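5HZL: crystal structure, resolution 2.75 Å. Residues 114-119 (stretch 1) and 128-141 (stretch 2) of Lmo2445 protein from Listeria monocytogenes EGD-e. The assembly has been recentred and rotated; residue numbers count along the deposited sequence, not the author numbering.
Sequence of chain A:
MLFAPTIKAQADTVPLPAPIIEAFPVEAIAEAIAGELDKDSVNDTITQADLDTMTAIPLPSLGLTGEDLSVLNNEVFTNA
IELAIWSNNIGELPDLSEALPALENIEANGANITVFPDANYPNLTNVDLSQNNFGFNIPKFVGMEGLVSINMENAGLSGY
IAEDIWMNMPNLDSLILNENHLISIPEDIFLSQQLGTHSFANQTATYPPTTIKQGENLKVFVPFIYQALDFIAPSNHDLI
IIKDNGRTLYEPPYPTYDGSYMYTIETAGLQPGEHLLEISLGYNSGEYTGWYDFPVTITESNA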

# COMPACT_ATOMS: atom_id res chain seq x y z
N THR A 114 -5.71 -1.52 -5.68
CA THR A 114 -5.35 -2.83 -5.18
C THR A 114 -3.98 -3.25 -5.66
O THR A 114 -3.38 -4.15 -5.07
CB THR A 114 -6.38 -3.89 -5.62
OG1 THR A 114 -6.43 -3.99 -7.06
CG2 THR A 114 -7.77 -3.55 -5.07
N VAL A 115 -3.48 -2.64 -6.74
CA VAL A 115 -2.15 -2.96 -7.30
C VAL A 115 -1.55 -1.70 -7.88
O VAL A 115 -2.17 -1.04 -8.72
CB VAL A 115 -2.23 -3.97 -8.48
CG1 VAL A 115 -0.86 -4.18 -9.15
CG2 VAL A 115 -2.80 -5.30 -8.03
N PHE A 116 -0.32 -1.40 -7.44
CA PHE A 116 0.43 -0.26 -7.95
C PHE A 116 1.61 -0.92 -8.66
O PHE A 116 2.58 -1.28 -8.01
CB PHE A 116 0.85 0.65 -6.80
CG PHE A 116 1.61 1.86 -7.25
CD1 PHE A 116 0.94 2.99 -7.74
CD2 PHE A 116 3.00 1.86 -7.20
CE1 PHE A 116 1.65 4.10 -8.17
CE2 PHE A 116 3.71 2.97 -7.63
CZ PHE A 116 3.04 4.09 -8.11
N PRO A 117 1.54 -1.06 -10.00
CA PRO A 117 2.60 -1.77 -10.72
C PRO A 117 3.95 -1.07 -10.85
O PRO A 117 4.06 0.16 -10.67
CB PRO A 117 2.00 -1.94 -12.13
CG PRO A 117 1.22 -0.68 -12.31
CD PRO A 117 0.67 -0.32 -10.94
N ASP A 118 4.95 -1.89 -11.15
CA ASP A 118 6.30 -1.42 -11.38
C ASP A 118 6.17 -0.69 -12.72
O ASP A 118 5.62 -1.21 -13.69
CB ASP A 118 7.30 -2.59 -11.43
CG ASP A 118 7.44 -3.32 -10.06
OD1 ASP A 118 7.22 -2.71 -8.98
OD2 ASP A 118 7.82 -4.52 -10.07
N ALA A 119 6.65 0.55 -12.73
CA ALA A 119 6.54 1.40 -13.89
C ALA A 119 7.71 2.35 -13.97
O ALA A 119 8.23 2.80 -12.94
CB ALA A 119 5.24 2.19 -13.81
N ASP A 128 1.63 9.37 -2.81
CA ASP A 128 0.67 9.28 -1.67
C ASP A 128 -0.36 8.19 -2.02
O ASP A 128 -1.34 8.44 -2.72
CB ASP A 128 -0.03 10.63 -1.41
CG ASP A 128 -1.02 10.60 -0.20
OD1 ASP A 128 -1.07 9.60 0.56
OD2 ASP A 128 -1.75 11.61 0.02
N LEU A 129 -0.12 6.98 -1.51
CA LEU A 129 -0.98 5.82 -1.74
C LEU A 129 -1.68 5.39 -0.46
O LEU A 129 -2.10 4.24 -0.31
CB LEU A 129 -0.14 4.68 -2.31
CG LEU A 129 0.41 4.91 -3.71
CD1 LEU A 129 1.55 3.96 -4.03
CD2 LEU A 129 -0.70 4.80 -4.74
N SER A 130 -1.83 6.33 0.47
CA SER A 130 -2.49 6.05 1.72
C SER A 130 -3.99 5.78 1.53
O SER A 130 -4.62 6.36 0.66
CB SER A 130 -2.31 7.25 2.65
OG SER A 130 -2.88 8.42 2.08
N GLN A 131 -4.53 4.89 2.35
CA GLN A 131 -5.95 4.55 2.35
C GLN A 131 -6.48 3.84 1.13
O GLN A 131 -7.65 3.96 0.76
CB GLN A 131 -6.79 5.76 2.77
CG GLN A 131 -6.50 6.18 4.21
CD GLN A 131 -7.34 7.35 4.68
OE1 GLN A 131 -7.51 8.35 3.98
NE2 GLN A 131 -7.82 7.24 5.88
N ASN A 132 -5.59 3.08 0.51
CA ASN A 132 -5.94 2.26 -0.63
C ASN A 132 -6.19 0.84 -0.08
O ASN A 132 -6.49 0.71 1.11
CB ASN A 132 -4.89 2.38 -1.73
CG ASN A 132 -5.02 3.68 -2.50
OD1 ASN A 132 -6.01 3.90 -3.19
ND2 ASN A 132 -4.00 4.53 -2.43
N ASN A 133 -6.09 -0.19 -0.90
CA ASN A 133 -6.39 -1.52 -0.41
C ASN A 133 -5.61 -2.59 -1.15
O ASN A 133 -6.18 -3.38 -1.92
CB ASN A 133 -7.90 -1.75 -0.55
CG ASN A 133 -8.37 -3.01 0.17
OD1 ASN A 133 -7.73 -3.47 1.14
ND2 ASN A 133 -9.49 -3.55 -0.28
N PHE A 134 -4.31 -2.60 -0.88
CA PHE A 134 -3.38 -3.53 -1.53
C PHE A 134 -3.49 -4.99 -1.17
O PHE A 134 -3.19 -5.83 -2.01
CB PHE A 134 -1.94 -3.09 -1.30
CG PHE A 134 -1.63 -1.76 -1.88
CD1 PHE A 134 -1.51 -1.62 -3.25
CD2 PHE A 134 -1.47 -0.64 -1.07
CE1 PHE A 134 -1.24 -0.38 -3.80
CE2 PHE A 134 -1.19 0.59 -1.61
CZ PHE A 134 -1.08 0.73 -2.98
N GLY A 135 -3.94 -5.30 0.05
CA GLY A 135 -4.04 -6.68 0.51
C GLY A 135 -2.62 -7.20 0.47
O GLY A 135 -1.69 -6.53 0.97
N PHE A 136 -2.41 -8.35 -0.16
CA PHE A 136 -1.05 -8.94 -0.25
C PHE A 136 -0.17 -8.39 -1.38
O PHE A 136 0.99 -8.79 -1.48
CB PHE A 136 -1.12 -10.46 -0.32
CG PHE A 136 -1.73 -11.09 0.90
CD1 PHE A 136 -1.00 -11.15 2.09
CD2 PHE A 136 -3.00 -11.62 0.87
CE1 PHE A 136 -1.54 -11.73 3.22
CE2 PHE A 136 -3.55 -12.21 2.01
CZ PHE A 136 -2.83 -12.26 3.19
N ASN A 137 -0.69 -7.47 -2.19
CA ASN A 137 0.07 -6.88 -3.30
C ASN A 137 0.97 -5.73 -2.87
O ASN A 137 0.72 -4.56 -3.18
CB ASN A 137 -0.89 -6.40 -4.38
CG ASN A 137 -1.71 -7.52 -4.96
OD1 ASN A 137 -1.21 -8.61 -5.20
ND2 ASN A 137 -2.96 -7.25 -5.22
N ILE A 138 2.05 -6.07 -2.17
CA ILE A 138 3.02 -5.08 -1.70
C ILE A 138 3.83 -4.59 -2.91
O ILE A 138 4.44 -5.40 -3.60
CB ILE A 138 4.03 -5.72 -0.72
CG1 ILE A 138 3.34 -6.57 0.36
CG2 ILE A 138 4.94 -4.65 -0.13
CD1 ILE A 138 2.35 -5.84 1.22
N PRO A 139 3.83 -3.26 -3.19
CA PRO A 139 4.61 -2.78 -4.32
C PRO A 139 6.10 -2.60 -3.99
O PRO A 139 6.44 -2.21 -2.88
CB PRO A 139 3.96 -1.43 -4.64
CG PRO A 139 3.43 -0.94 -3.34
CD PRO A 139 3.02 -2.17 -2.59
N LYS A 140 6.96 -2.88 -4.97
CA LYS A 140 8.42 -2.74 -4.85
C LYS A 140 8.97 -1.45 -5.47
O LYS A 140 10.12 -1.09 -5.25
CB LYS A 140 9.12 -3.95 -5.49
CG LYS A 140 8.89 -5.27 -4.77
CD LYS A 140 9.47 -6.47 -5.53
CE LYS A 140 11.00 -6.50 -5.67
NZ LYS A 140 11.70 -6.58 -4.35
N PHE A 141 8.14 -0.76 -6.25
CA PHE A 141 8.52 0.50 -6.91
C PHE A 141 9.69 0.37 -7.90
O PHE A 141 10.58 1.23 -7.93
CB PHE A 141 8.78 1.61 -5.88
CG PHE A 141 7.65 1.79 -4.92
CD1 PHE A 141 6.53 2.53 -5.27
CD2 PHE A 141 7.69 1.20 -3.66
CE1 PHE A 141 5.47 2.70 -4.39
CE2 PHE A 141 6.64 1.36 -2.77
CZ PHE A 141 5.53 2.11 -3.14

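Stretch 1 lies along stretch 2 with the chains running the same way: the CA of Thr 114 sits 4.2 Å from that of Phe 134, and the CA of Asp 118 lies 5.3 Å from that of Phe 141. In between, the backbones draw apart, to 6.1 Å between the CA atoms of Phe 116 and Pro 139.

Phe 116 is the principal bump. Its CA-to-CB bond points toward stretch 2, and its buried ring enters a hollow lined by Leu 129, Pro 139 and Phe 141. Leu 129 CD1 lies over one face, 3.9 Å from the ring centroid and nearly on the normal, so a methyl group meets the pi cloud. Pro 139 CB approaches the ring edge, 4.3 Å from Phe 116 CD2. The Phe 141 ring meets it obliquely, with planes at 50° and Phe 141 CE1 3.7 Å from Phe 116 CE2, while Phe 134 CE1 packs 3.8 Å from Phe 116 CB. A flat, apolar side chain suits such a pocket, offering broad contact without a polar group to satisfy.

At the Thr 114 end, close approach puts backbone against backbone. Thr 114 CA makes a CA-H...O contact of 3.4 Å with Asn 133 O, and Phe 134 CA makes one of 3.6 Å with Thr 114 O. That carbonyl also accepts a hydrogen bond from Asn 137 ND2 (3.1 Å to Thr 114 O), the amide supplying the donor that a backbone oxygen needs. The type II' turn from Phe 134 to Asn 137, closed by Asn 137 N to Phe 134 O at 3.0 Å, brings Asn 137 back toward stretch 1; Gly 135 suits its positive phi.

At the far end, exposed Asp 118 has its carboxylate nearer the backbone of stretch 2, with Asp 118 OD1 3.5 Å from Phe 141 N.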